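Local coordinates for TPR repeat-containing protein YrrB (Bacillus subtilis, PDB 2Q7F) that probably mediates interactions in complexes of RNA sulfuration components, RNA processing components and aminoacyl-tRNA synthetases, at residues K54-S68 with F79-A93. Numbering follows the deposited sequence.
Sequences KEDAIPYINFANLLS and FYDKALELDSSAATA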
ATOM      1  N   LYS A  54      32.385 -11.621  -1.916  1.00 79.61           N
ATOM      2  CA  LYS A  54      31.712 -12.049  -0.683  1.00 78.91           C
ATOM      3  C   LYS A  54      31.297 -10.902   0.240  1.00 78.11           C
ATOM      4  O   LYS A  54      30.376 -11.051   1.037  1.00 78.04           O
ATOM      5  CB  LYS A  54      32.606 -13.012   0.113  1.00 79.15           C
ATOM      6  CG  LYS A  54      33.042 -14.271  -0.612  1.00 79.74           C
ATOM      7  CD  LYS A  54      31.901 -15.245  -0.848  1.00 80.96           C
ATOM      8  CE  LYS A  54      32.402 -16.494  -1.565  1.00 82.20           C
ATOM      9  NZ  LYS A  54      33.353 -16.180  -2.685  1.00 82.93           N
ATOM     10  N   GLU A  55      31.987  -9.772   0.115  1.00 77.17           N
ATOM     11  CA  GLU A  55      31.854  -8.635   1.026  1.00 76.05           C
ATOM     12  C   GLU A  55      30.786  -7.621   0.621  1.00 75.01           C
ATOM     13  O   GLU A  55      30.335  -6.836   1.455  1.00 74.94           O
ATOM     14  CB  GLU A  55      33.219  -7.939   1.188  1.00 76.26           C
ATOM     15  CG  GLU A  55      34.049  -8.412   2.390  1.00 76.66           C
ATOM     16  CD  GLU A  55      33.718  -9.837   2.831  1.00 76.89           C
ATOM     17  OE1 GLU A  55      34.176 -10.804   2.172  1.00 76.63           O
ATOM     18  OE2 GLU A  55      32.997  -9.980   3.844  1.00 76.28           O
ATOM     19  N   ASP A  56      30.380  -7.637  -0.646  1.00 73.60           N
ATOM     20  CA  ASP A  56      29.384  -6.685  -1.134  1.00 72.22           C
ATOM     21  C   ASP A  56      27.940  -7.170  -0.900  1.00 70.77           C
ATOM     22  O   ASP A  56      27.612  -8.323  -1.158  1.00 70.54           O
ATOM     23  CB  ASP A  56      29.626  -6.365  -2.615  1.00 72.38           C
ATOM     24  CG  ASP A  56      28.961  -5.063  -3.054  1.00 73.21           C
ATOM     25  OD1 ASP A  56      29.626  -4.264  -3.744  1.00 74.62           O
ATOM     26  OD2 ASP A  56      27.780  -4.827  -2.713  1.00 73.62           O
ATOM     27  N   ALA A  57      27.092  -6.268  -0.416  1.00 69.06           N
ATOM     28  CA  ALA A  57      25.680  -6.554  -0.153  1.00 67.44           C
ATOM     29  C   ALA A  57      24.837  -6.602  -1.427  1.00 66.15           C
ATOM     30  O   ALA A  57      23.994  -7.483  -1.573  1.00 65.63           O
ATOM     31  CB  ALA A  57      25.105  -5.523   0.827  1.00 67.28           C
ATOM     32  N   ILE A  58      25.088  -5.652  -2.334  1.00 64.79           N
ATOM     33  CA  ILE A  58      24.346  -5.482  -3.599  1.00 63.31           C
ATOM     34  C   ILE A  58      24.080  -6.781  -4.377  1.00 62.21           C
ATOM     35  O   ILE A  58      22.940  -7.028  -4.767  1.00 62.40           O
ATOM     36  CB  ILE A  58      25.020  -4.414  -4.547  1.00 63.51           C
ATOM     37  CG1 ILE A  58      25.292  -3.086  -3.813  1.00 63.32           C
ATOM     38  CG2 ILE A  58      24.209  -4.206  -5.838  1.00 62.68           C
ATOM     39  CD1 ILE A  58      24.066  -2.223  -3.543  1.00 64.40           C
ATOM     40  N   PRO A  59      25.118  -7.608  -4.621  1.00 61.05           N
ATOM     41  CA  PRO A  59      24.847  -8.850  -5.345  1.00 60.23           C
ATOM     42  C   PRO A  59      23.916  -9.822  -4.600  1.00 59.43           C
ATOM     43  O   PRO A  59      23.109 -10.501  -5.239  1.00 59.12           O
ATOM     44  CB  PRO A  59      26.236  -9.457  -5.537  1.00 60.10           C
ATOM     45  CG  PRO A  59      27.062  -8.857  -4.488  1.00 60.41           C
ATOM     46  CD  PRO A  59      26.550  -7.475  -4.304  1.00 60.83           C
ATOM     47  N   TYR A  60      24.020  -9.877  -3.270  1.00 58.48           N
ATOM     48  CA  TYR A  60      23.069 -10.649  -2.473  1.00 57.75           C
ATOM     49  C   TYR A  60      21.652 -10.104  -2.606  1.00 56.82           C
ATOM     50  O   TYR A  60      20.703 -10.872  -2.663  1.00 56.68           O
ATOM     51  CB  TYR A  60      23.458 -10.693  -1.002  1.00 57.81           C
ATOM     52  CG  TYR A  60      24.744 -11.421  -0.696  1.00 58.18           C
ATOM     53  CD1 TYR A  60      24.755 -12.798  -0.447  1.00 58.60           C
ATOM     54  CD2 TYR A  60      25.947 -10.730  -0.617  1.00 58.14           C
ATOM     55  CE1 TYR A  60      25.948 -13.467  -0.139  1.00 58.18           C
ATOM     56  CE2 TYR A  60      27.136 -11.384  -0.310  1.00 58.55           C
ATOM     57  CZ  TYR A  60      27.133 -12.746  -0.071  1.00 58.79           C
ATOM     58  OH  TYR A  60      28.327 -13.369   0.229  1.00 59.14           O
ATOM     59  N   ILE A  61      21.511  -8.784  -2.668  1.00 55.92           N
ATOM     60  CA  ILE A  61      20.189  -8.176  -2.823  1.00 55.18           C
ATOM     61  C   ILE A  61      19.595  -8.521  -4.188  1.00 54.80           C
ATOM     62  O   ILE A  61      18.436  -8.933  -4.276  1.00 54.79           O
ATOM     63  CB  ILE A  61      20.205  -6.638  -2.627  1.00 55.08           C
ATOM     64  CG1 ILE A  61      20.808  -6.272  -1.267  1.00 54.79           C
ATOM     65  CG2 ILE A  61      18.795  -6.081  -2.758  1.00 54.32           C
ATOM     66  CD1 ILE A  61      21.102  -4.792  -1.093  1.00 55.06           C
ATOM     67  N   ASN A  62      20.397  -8.370  -5.238  1.00 54.04           N
ATOM     68  CA  ASN A  62      19.961  -8.702  -6.586  1.00 53.38           C
ATOM     69  C   ASN A  62      19.516 -10.142  -6.723  1.00 53.09           C
ATOM     70  O   ASN A  62      18.506 -10.419  -7.381  1.00 53.16           O
ATOM     71  CB  ASN A  62      21.068  -8.428  -7.587  1.00 53.47           C
ATOM     72  CG  ASN A  62      21.349  -6.964  -7.758  1.00 53.80           C
ATOM     73  OD1 ASN A  62      22.434  -6.590  -8.198  1.00 55.59           O
ATOM     74  ND2 ASN A  62      20.383  -6.117  -7.413  1.00 53.56           N
ATOM     75  N   PHE A  63      20.263 -11.058  -6.103  1.00 52.53           N
ATOM     76  CA  PHE A  63      19.913 -12.470  -6.163  1.00 52.19           C
ATOM     77  C   PHE A  63      18.617 -12.742  -5.412  1.00 51.91           C
ATOM     78  O   PHE A  63      17.797 -13.544  -5.862  1.00 52.13           O
ATOM     79  CB  PHE A  63      21.044 -13.366  -5.654  1.00 52.22           C
ATOM     80  CG  PHE A  63      20.842 -14.834  -5.967  1.00 52.73           C
ATOM     81  CD1 PHE A  63      20.507 -15.253  -7.253  1.00 53.57           C
ATOM     82  CD2 PHE A  63      20.994 -15.796  -4.979  1.00 52.88           C
ATOM     83  CE1 PHE A  63      20.320 -16.609  -7.541  1.00 53.07           C
ATOM     84  CE2 PHE A  63      20.803 -17.156  -5.258  1.00 52.31           C
ATOM     85  CZ  PHE A  63      20.470 -17.560  -6.535  1.00 52.23           C
ATOM     86  N   ALA A  64      18.430 -12.050  -4.289  1.00 51.33           N
ATOM     87  CA  ALA A  64      17.197 -12.136  -3.506  1.00 50.85           C
ATOM     88  C   ALA A  64      15.991 -11.580  -4.270  1.00 50.46           C
ATOM     89  O   ALA A  64      14.899 -12.156  -4.219  1.00 50.27           O
ATOM     90  CB  ALA A  64      17.367 -11.434  -2.178  1.00 50.72           C
ATOM     91  N   ASN A  65      16.193 -10.468  -4.979  1.00 50.17           N
ATOM     92  CA  ASN A  65      15.177  -9.938  -5.898  1.00 49.83           C
ATOM     93  C   ASN A  65      14.793 -10.948  -6.978  1.00 49.35           C
ATOM     94  O   ASN A  65      13.627 -11.064  -7.346  1.00 49.27           O
ATOM     95  CB  ASN A  65      15.636  -8.628  -6.551  1.00 49.63           C
ATOM     96  CG  ASN A  65      15.779  -7.487  -5.552  1.00 50.22           C
ATOM     97  OD1 ASN A  65      15.250  -7.544  -4.444  1.00 51.51           O
ATOM     98  ND2 ASN A  65      16.512  -6.445  -5.942  1.00 48.92           N
ATOM     99  N   LEU A  66      15.777 -11.677  -7.484  1.00 49.11           N
ATOM    100  CA  LEU A  66      15.517 -12.677  -8.497  1.00 48.96           C
ATOM    101  C   LEU A  66      14.708 -13.820  -7.868  1.00 49.06           C
ATOM    102  O   LEU A  66      13.682 -14.228  -8.412  1.00 49.34           O
ATOM    103  CB  LEU A  66      16.838 -13.149  -9.111  1.00 48.70           C
ATOM    104  CG  LEU A  66      16.984 -14.039 -10.360  1.00 48.95           C
ATOM    105  CD1 LEU A  66      17.269 -15.477  -9.971  1.00 49.52           C
ATOM    106  CD2 LEU A  66      15.826 -13.958 -11.346  1.00 47.33           C
ATOM    107  N   LEU A  67      15.137 -14.284  -6.695  1.00 48.74           N
ATOM    108  CA  LEU A  67      14.467 -15.380  -6.000  1.00 48.71           C
ATOM    109  C   LEU A  67      13.012 -15.101  -5.637  1.00 48.74           C
ATOM    110  O   LEU A  67      12.197 -16.018  -5.641  1.00 47.87           O
ATOM    111  CB  LEU A  67      15.256 -15.796  -4.758  1.00 48.56           C
ATOM    112  CG  LEU A  67      16.628 -16.429  -4.982  1.00 48.00           C
ATOM    113  CD1 LEU A  67      17.331 -16.553  -3.645  1.00 47.74           C
ATOM    114  CD2 LEU A  67      16.536 -17.781  -5.681  1.00 46.61           C
ATOM    115  N   SER A  68      12.704 -13.837  -5.327  1.00 49.30           N
ATOM    116  CA  SER A  68      11.324 -13.379  -5.088  1.00 49.78           C
ATOM    117  C   SER A  68      10.442 -13.611  -6.302  1.00 50.04           C
ATOM    118  O   SER A  68       9.302 -14.057  -6.161  1.00 50.13           O
ATOM    119  CB  SER A  68      11.279 -11.878  -4.785  1.00 49.62           C
ATOM    120  OG  SER A  68      11.955 -11.552  -3.602  1.00 49.76           O
ATOM    121  N   PHE A  79      18.817 -14.434   1.686  1.00 42.80           N
ATOM    122  CA  PHE A  79      19.775 -13.565   1.003  1.00 43.55           C
ATOM    123  C   PHE A  79      19.694 -12.104   1.454  1.00 43.96           C
ATOM    124  O   PHE A  79      20.729 -11.471   1.636  1.00 43.96           O
ATOM    125  CB  PHE A  79      19.671 -13.705  -0.511  1.00 43.46           C
ATOM    126  CG  PHE A  79      20.399 -14.900  -1.049  1.00 44.13           C
ATOM    127  CD1 PHE A  79      21.763 -14.836  -1.319  1.00 43.41           C
ATOM    128  CD2 PHE A  79      19.736 -16.097  -1.259  1.00 44.35           C
ATOM    129  CE1 PHE A  79      22.445 -15.934  -1.801  1.00 42.26           C
ATOM    130  CE2 PHE A  79      20.418 -17.208  -1.748  1.00 44.54           C
ATOM    131  CZ  PHE A  79      21.783 -17.117  -2.022  1.00 42.99           C
ATOM    132  N   TYR A  80      18.471 -11.585   1.652  1.00 44.20           N
ATOM    133  CA  TYR A  80      18.275 -10.246   2.238  1.00 43.87           C
ATOM    134  C   TYR A  80      18.912 -10.198   3.610  1.00 44.18           C
ATOM    135  O   TYR A  80      19.543  -9.205   3.969  1.00 44.36           O
ATOM    136  CB  TYR A  80      16.795  -9.868   2.359  1.00 43.16           C
ATOM    137  CG  TYR A  80      16.078  -9.651   1.050  1.00 43.30           C
ATOM    138  CD1 TYR A  80      16.568  -8.730   0.090  1.00 42.47           C
ATOM    139  CD2 TYR A  80      14.900 -10.349   0.759  1.00 41.61           C
ATOM    140  CE1 TYR A  80      15.900  -8.532  -1.124  1.00 39.80           C
ATOM    141  CE2 TYR A  80      14.226 -10.155  -0.457  1.00 40.23           C
ATOM    142  CZ  TYR A  80      14.730  -9.251  -1.381  1.00 41.34           C
ATOM    143  OH  TYR A  80      14.059  -9.067  -2.571  1.00 42.95           O
ATOM    144  N   ASP A  81      18.755 -11.281   4.368  1.00 44.66           N
ATOM    145  CA  ASP A  81      19.366 -11.396   5.686  1.00 45.28           C
ATOM    146  C   ASP A  81      20.876 -11.176   5.581  1.00 45.82           C
ATOM    147  O   ASP A  81      21.445 -10.364   6.302  1.00 45.89           O
ATOM    148  CB  ASP A  81      19.053 -12.755   6.317  1.00 45.00           C
ATOM    149  CG  ASP A  81      19.505 -12.848   7.756  1.00 45.21           C
ATOM    150  OD1 ASP A  81      20.491 -13.564   8.025  1.00 46.82           O
ATOM    151  OD2 ASP A  81      18.895 -12.196   8.621  1.00 45.17           O
ATOM    152  N   LYS A  82      21.504 -11.886   4.654  1.00 46.66           N
ATOM    153  CA  LYS A  82      22.935 -11.782   4.417  1.00 47.53           C
ATOM    154  C   LYS A  82      23.375 -10.361   4.046  1.00 47.70           C
ATOM    155  O   LYS A  82      24.362  -9.849   4.573  1.00 47.77           O
ATOM    156  CB  LYS A  82      23.357 -12.792   3.336  1.00 47.92           C
ATOM    157  CG  LYS A  82      24.874 -12.865   3.060  1.00 48.66           C
ATOM    158  CD  LYS A  82      25.706 -13.107   4.315  1.00 48.60           C
ATOM    159  CE  LYS A  82      27.179 -12.941   3.986  1.00 50.94           C
ATOM    160  NZ  LYS A  82      28.053 -13.273   5.139  1.00 51.72           N
ATOM    161  N   ALA A  83      22.628  -9.726   3.153  1.00 48.27           N
ATOM    162  CA  ALA A  83      22.900  -8.351   2.756  1.00 48.93           C
ATOM    163  C   ALA A  83      22.900  -7.402   3.959  1.00 49.51           C
ATOM    164  O   ALA A  83      23.785  -6.552   4.073  1.00 49.70           O
ATOM    165  CB  ALA A  83      21.896  -7.897   1.724  1.00 48.75           C
ATOM    166  N   LEU A  84      21.919  -7.573   4.850  1.00 50.15           N
ATOM    167  CA  LEU A  84      21.740  -6.733   6.043  1.00 50.61           C
ATOM    168  C   LEU A  84      22.787  -7.002   7.117  1.00 51.27           C
ATOM    169  O   LEU A  84      23.070  -6.153   7.968  1.00 51.66           O
ATOM    170  CB  LEU A  84      20.338  -6.937   6.622  1.00 50.41           C
ATOM    171  CG  LEU A  84      19.194  -6.418   5.747  1.00 50.41           C
ATOM    172  CD1 LEU A  84      17.833  -6.891   6.233  1.00 50.18           C
ATOM    173  CD2 LEU A  84      19.251  -4.893   5.634  1.00 50.71           C
ATOM    174  N   GLU A  85      23.346  -8.203   7.072  1.00 51.87           N
ATOM    175  CA  GLU A  85      24.435  -8.590   7.931  1.00 52.73           C
ATOM    176  C   GLU A  85      25.724  -7.911   7.445  1.00 52.82           C
ATOM    177  O   GLU A  85      26.661  -7.733   8.213  1.00 52.71           O
ATOM    178  CB  GLU A  85      24.572 -10.109   7.884  1.00 53.01           C
ATOM    179  CG  GLU A  85      25.323 -10.722   9.047  1.00 54.99           C
ATOM    180  CD  GLU A  85      26.815 -10.876   8.768  1.00 57.35           C
ATOM    181  OE1 GLU A  85      27.189 -11.556   7.779  1.00 58.59           O
ATOM    182  OE2 GLU A  85      27.615 -10.319   9.552  1.00 58.88           O
ATOM    183  N   LEU A  86      25.762  -7.538   6.168  1.00 52.79           N
ATOM    184  CA  LEU A  86      26.929  -6.899   5.588  1.00 52.77           C
ATOM    185  C   LEU A  86      26.802  -5.392   5.635  1.00 53.10           C
ATOM    186  O   LEU A  86      27.754  -4.696   5.974  1.00 53.62           O
ATOM    187  CB  LEU A  86      27.121  -7.341   4.142  1.00 52.88           C
ATOM    188  CG  LEU A  86      27.596  -8.759   3.828  1.00 52.67           C
ATOM    189  CD1 LEU A  86      27.549  -8.958   2.332  1.00 52.57           C
ATOM    190  CD2 LEU A  86      28.993  -9.045   4.377  1.00 51.82           C
ATOM    191  N   ASP A  87      25.630  -4.891   5.268  1.00 53.09           N
ATOM    192  CA  ASP A  87      25.326  -3.477   5.330  1.00 52.96           C
ATOM    193  C   ASP A  87      23.939  -3.355   5.918  1.00 52.84           C
ATOM    194  O   ASP A  87      22.944  -3.543   5.214  1.00 53.18           O
ATOM    195  CB  ASP A  87      25.372  -2.841   3.933  1.00 53.01           C
ATOM    196  CG  ASP A  87      24.989  -1.354   3.933  1.00 53.76           C
ATOM    197  OD1 ASP A  87      24.882  -0.748   5.021  1.00 54.08           O
ATOM    198  OD2 ASP A  87      24.793  -0.781   2.834  1.00 54.47           O
ATOM    199  N   SER A  88      23.878  -3.047   7.210  1.00 52.57           N
ATOM    200  CA  SER A  88      22.607  -2.855   7.905  1.00 51.97           C
ATOM    201  C   SER A  88      21.906  -1.548   7.518  1.00 51.48           C
ATOM    202  O   SER A  88      20.862  -1.225   8.066  1.00 51.26           O
ATOM    203  CB  SER A  88      22.801  -2.944   9.420  1.00 52.07           C
ATOM    204  OG  SER A  88      23.546  -1.843   9.902  1.00 51.80           O
ATOM    205  N   SER A  89      22.473  -0.816   6.563  1.00 51.15           N
ATOM    206  CA  SER A  89      21.825   0.374   6.003  1.00 50.80           C
ATOM    207  C   SER A  89      21.269   0.175   4.590  1.00 50.57           C
ATOM    208  O   SER A  89      20.758   1.130   3.989  1.00 50.89           O
ATOM    209  CB  SER A  89      22.781   1.573   6.011  1.00 51.00           C
ATOM    210  OG  SER A  89      22.667   2.300   7.225  1.00 51.76           O
ATOM    211  N   ALA A  90      21.363  -1.045   4.057  1.00 49.60           N
ATOM    212  CA  ALA A  90      20.904  -1.307   2.697  1.00 49.11           C
ATOM    213  C   ALA A  90      19.372  -1.283   2.596  1.00 49.07           C
ATOM    214  O   ALA A  90      18.688  -2.292   2.797  1.00 49.36           O
ATOM    215  CB  ALA A  90      21.475  -2.614   2.188  1.00 48.90           C
ATOM    216  N   ALA A  91      18.840  -0.108   2.285  1.00 49.04           N
ATOM    217  CA  ALA A  91      17.391   0.115   2.230  1.00 48.54           C
ATOM    218  C   ALA A  91      16.639  -0.903   1.369  1.00 48.22           C
ATOM    219  O   ALA A  91      15.551  -1.352   1.738  1.00 48.53           O
ATOM    220  CB  ALA A  91      17.102   1.526   1.751  1.00 48.55           C
ATOM    221  N   THR A  92      17.223  -1.261   0.229  1.00 47.48           N
ATOM    222  CA  THR A  92      16.569  -2.146  -0.736  1.00 46.56           C
ATOM    223  C   THR A  92      16.418  -3.573  -0.182  1.00 46.46           C
ATOM    224  O   THR A  92      15.499  -4.288  -0.547  1.00 46.22           O
ATOM    225  CB  THR A  92      17.319  -2.146  -2.084  1.00 46.49           C
ATOM    226  OG1 THR A  92      18.720  -2.341  -1.850  1.00 46.15           O
ATOM    227  CG2 THR A  92      17.123  -0.813  -2.825  1.00 45.18           C
ATOM    228  N   ALA A  93      17.308  -3.975   0.718  1.00 46.33           N
ATOM    229  CA  ALA A  93      17.168  -5.261   1.393  1.00 46.23           C
ATOM    230  C   ALA A  93      15.988  -5.265   2.369  1.00 46.27           C
ATOM    231  O   ALA A  93      15.245  -6.252   2.438  1.00 46.42           O
ATOM    232  CB  ALA A  93      18.450  -5.643   2.093  1.00 46.13           C
TER
HETATM  233  O   HOH W   1      10.916  -9.254  -2.569  1.00 37.52           O
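Y80 OH has two hydrogen-bond partners: it donates to N65 OD1 at 2.7 Å and accepts a hydrogen bond from a water that also meets S68 OG. N65 OD1 receives the hydroxyl in its carbonyl plane, and the amide and ring planes are 53° apart. The Y80 ring lies flat under A64, whose CB stands over its centre, 3.4 Å from the centroid, in a CH-pi contact. A64, N65, S68 and I61 together form the hole that Y80 fills. Were Y80 replaced by an alanine, N65 OD1 would probably lose this donor and a gap would open next to A64. Helix 57-69 and helix 73-86 are the antiparallel pair of the second TPR repeat; the axes of segments 57-68 and 79-86 come within 8.1 Å, at 162°. Small residues permit the close approach: A57 CB lies 4.1 Å from A83 CB. F79 enters a hole made by Y60, F63, A64 and L67; Y60 and F63 also touch helix 46-50. F63 turns its edge to the face of F79 in a T-shaped stack, centroids 4.8 Å apart. CG of F63 is anti to the backbone N (chi1 -168°), which brings CD2 and CE2 over that face. Y60 offers one ring face to K82 CG, 3.7 Å from its centroid, while its OH donates to K54 O. The K82 chain runs on past the ring, and its NZ makes a salt bridge with E85 OE1. L86 CD1 packs against Y60 CE2 and the backbone oxygens of E55 and D56. I61 reaches the next repeat, with CD1 3.5 Å from T92 OG1.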